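Local coordinates for Thiol:disulfide interchange protein (PDB 4OD7), which probably acts as a periplasmic disulfide oxidoreductase of the DsbA type, passing disulfide bonds to folding proteins, at residues V25-F30 / V151-I156. The protein carries 1 engineered substitution. Residues are numbered along the deposited sequence; the frame is centred on the assembly and turned at random.
Sequences VEFFSF and VPAMVI
Phe-27 and Ala-153 pair across two neighbouring antiparallel strands in the central sheet of the thioredoxin fold. Ala-153 N donates to Phe-27 O at 3.0 Å. Further along, Val-25 and Val-155 exchange two backbone hydrogen bonds. The one from Val-25 N to Val-155 O is nearly straight (173°).

Phe-27 CB sits 4.2 Å from Ala-153 CB and 4.0 Å from Val-151 CG1. CG lies beside the backbone N (chi1 -64°), which swings the ring back along its own strand toward Val-155. Phe-27 CE2 meets Val-155 CG2 obliquely at 4.3 Å. On the other face of the sheet, Glu-26 and Met-154 run side by side. The Met-154 chain bends at chi3 (-70°) and sets its CE 3.8 Å from Glu-26 CG. The carboxylate of Glu-26 continues to a salt bridge with Arg-60.

The peptide bond from Val-151 to Pro-152 is cis, as in the cis-proline loop of thioredoxin-fold proteins. Val-151 CG1 rests 3.4 Å from Phe-27 O, and the Val-151 side chain also touches Cys-35. Val-151 makes backbone hydrogen bonds to the bound peptide. Main-chain hydrogen bonds thus fix the strand from Ala-153 onward, while the peptide-binding Val-151 meets strand 25-28 through its side chain.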
loop_
_atom_site.group_PDB
_atom_site.type_symbol
_atom_site.label_atom_id
_atom_site.label_comp_id
_atom_site.label_asym_id
_atom_site.label_seq_id
_atom_site.Cartn_x
_atom_site.Cartn_y
_atom_site.Cartn_z
ATOM N N VAL A 25 -5.739 -5.501 3.577
ATOM C CA VAL A 25 -4.922 -4.349 3.954
ATOM C C VAL A 25 -3.533 -4.436 3.286
ATOM O O VAL A 25 -2.764 -5.351 3.546
ATOM C CB VAL A 25 -4.705 -4.226 5.458
ATOM C CG1 VAL A 25 -3.974 -2.912 5.758
ATOM C CG2 VAL A 25 -6.048 -4.288 6.222
ATOM N N GLU A 26 -3.250 -3.446 2.451
ATOM C CA GLU A 26 -1.999 -3.249 1.734
ATOM C C GLU A 26 -1.076 -2.296 2.533
ATOM O O GLU A 26 -1.533 -1.290 3.063
ATOM C CB GLU A 26 -2.338 -2.661 0.370
ATOM C CG GLU A 26 -3.162 -3.549 -0.549
ATOM C CD GLU A 26 -3.559 -2.884 -1.901
ATOM O OE1 GLU A 26 -2.964 -1.894 -2.314
ATOM O OE2 GLU A 26 -4.569 -3.276 -2.522
ATOM N N PHE A 27 0.214 -2.628 2.625
ATOM C CA PHE A 27 1.221 -1.793 3.270
ATOM C C PHE A 27 2.345 -1.472 2.270
ATOM O O PHE A 27 2.914 -2.376 1.650
ATOM C CB PHE A 27 1.788 -2.524 4.470
ATOM C CG PHE A 27 0.785 -2.781 5.548
ATOM C CD1 PHE A 27 0.588 -1.884 6.571
ATOM C CD2 PHE A 27 0.063 -3.960 5.564
ATOM C CE1 PHE A 27 -0.352 -2.171 7.572
ATOM C CE2 PHE A 27 -0.862 -4.227 6.557
ATOM C CZ PHE A 27 -1.065 -3.344 7.551
ATOM N N PHE A 28 2.695 -0.200 2.153
ATOM C CA PHE A 28 3.701 0.222 1.177
ATOM C C PHE A 28 4.431 1.447 1.661
ATOM O O PHE A 28 4.046 2.060 2.641
ATOM C CB PHE A 28 3.025 0.481 -0.187
ATOM C CG PHE A 28 2.378 1.851 -0.316
ATOM C CD1 PHE A 28 2.975 2.865 -1.071
ATOM C CD2 PHE A 28 1.157 2.128 0.305
ATOM C CE1 PHE A 28 2.363 4.098 -1.199
ATOM C CE2 PHE A 28 0.570 3.362 0.182
ATOM C CZ PHE A 28 1.178 4.338 -0.587
ATOM N N SER A 29 5.481 1.800 0.940
ATOM C CA SER A 29 6.193 3.038 1.123
ATOM C C SER A 29 6.550 3.631 -0.250
ATOM O O SER A 29 6.952 2.913 -1.180
ATOM C CB SER A 29 7.484 2.824 1.940
ATOM O OG SER A 29 8.243 4.015 2.029
ATOM N N PHE A 30 6.405 4.945 -0.371
ATOM C CA PHE A 30 6.819 5.637 -1.573
ATOM C C PHE A 30 8.317 5.581 -1.729
ATOM O O PHE A 30 8.828 5.767 -2.819
ATOM C CB PHE A 30 6.380 7.062 -1.548
ATOM C CG PHE A 30 4.939 7.239 -1.871
ATOM C CD1 PHE A 30 4.466 6.946 -3.160
ATOM C CD2 PHE A 30 4.044 7.710 -0.906
ATOM C CE1 PHE A 30 3.131 7.137 -3.503
ATOM C CE2 PHE A 30 2.703 7.897 -1.235
ATOM C CZ PHE A 30 2.246 7.584 -2.543
ATOM N N VAL A 151 7.952 -3.919 3.363
ATOM C CA VAL A 151 6.960 -3.617 2.356
ATOM C C VAL A 151 7.513 -3.926 0.984
ATOM O O VAL A 151 8.708 -3.804 0.735
ATOM C CB VAL A 151 6.522 -2.131 2.369
ATOM C CG1 VAL A 151 5.617 -1.834 3.565
ATOM C CG2 VAL A 151 7.722 -1.186 2.307
ATOM N N PRO A 152 6.636 -4.241 0.039
ATOM C CA PRO A 152 5.167 -4.323 0.049
ATOM C C PRO A 152 4.639 -5.477 0.917
ATOM O O PRO A 152 5.306 -6.486 1.040
ATOM C CB PRO A 152 4.861 -4.538 -1.432
ATOM C CG PRO A 152 6.031 -5.118 -2.028
ATOM C CD PRO A 152 7.188 -4.544 -1.300
ATOM N N ALA A 153 3.490 -5.327 1.548
ATOM C CA ALA A 153 2.929 -6.416 2.345
ATOM C C ALA A 153 1.414 -6.366 2.262
ATOM O O ALA A 153 0.883 -5.301 2.137
ATOM C CB ALA A 153 3.385 -6.297 3.768
ATOM N N MET A 154 0.727 -7.504 2.330
ATOM C CA MET A 154 -0.751 -7.535 2.258
ATOM C C MET A 154 -1.249 -8.587 3.265
ATOM O O MET A 154 -0.665 -9.666 3.397
ATOM C CB MET A 154 -1.218 -7.860 0.820
ATOM C CG MET A 154 -2.677 -7.678 0.509
ATOM S SD MET A 154 -3.133 -8.186 -1.163
ATOM C CE MET A 154 -2.356 -6.936 -2.156
ATOM N N VAL A 155 -2.244 -8.231 4.060
ATOM C CA VAL A 155 -2.792 -9.147 5.051
ATOM C C VAL A 155 -4.275 -9.318 4.798
ATOM O O VAL A 155 -4.952 -8.339 4.473
ATOM C CB VAL A 155 -2.525 -8.670 6.447
ATOM C CG1 VAL A 155 -3.098 -9.667 7.452
ATOM C CG2 VAL A 155 -1.015 -8.510 6.611
ATOM N N ILE A 156 -4.774 -10.548 4.883
ATOM C CA ILE A 156 -6.167 -10.800 4.530
ATOM C C ILE A 156 -6.980 -11.261 5.732
ATOM O O ILE A 156 -6.526 -12.100 6.484
ATOM C CB ILE A 156 -6.229 -11.817 3.410
ATOM C CG1 ILE A 156 -5.554 -11.200 2.180
ATOM C CG2 ILE A 156 -7.660 -12.189 3.100
ATOM C CD1 ILE A 156 -5.262 -12.159 1.101
#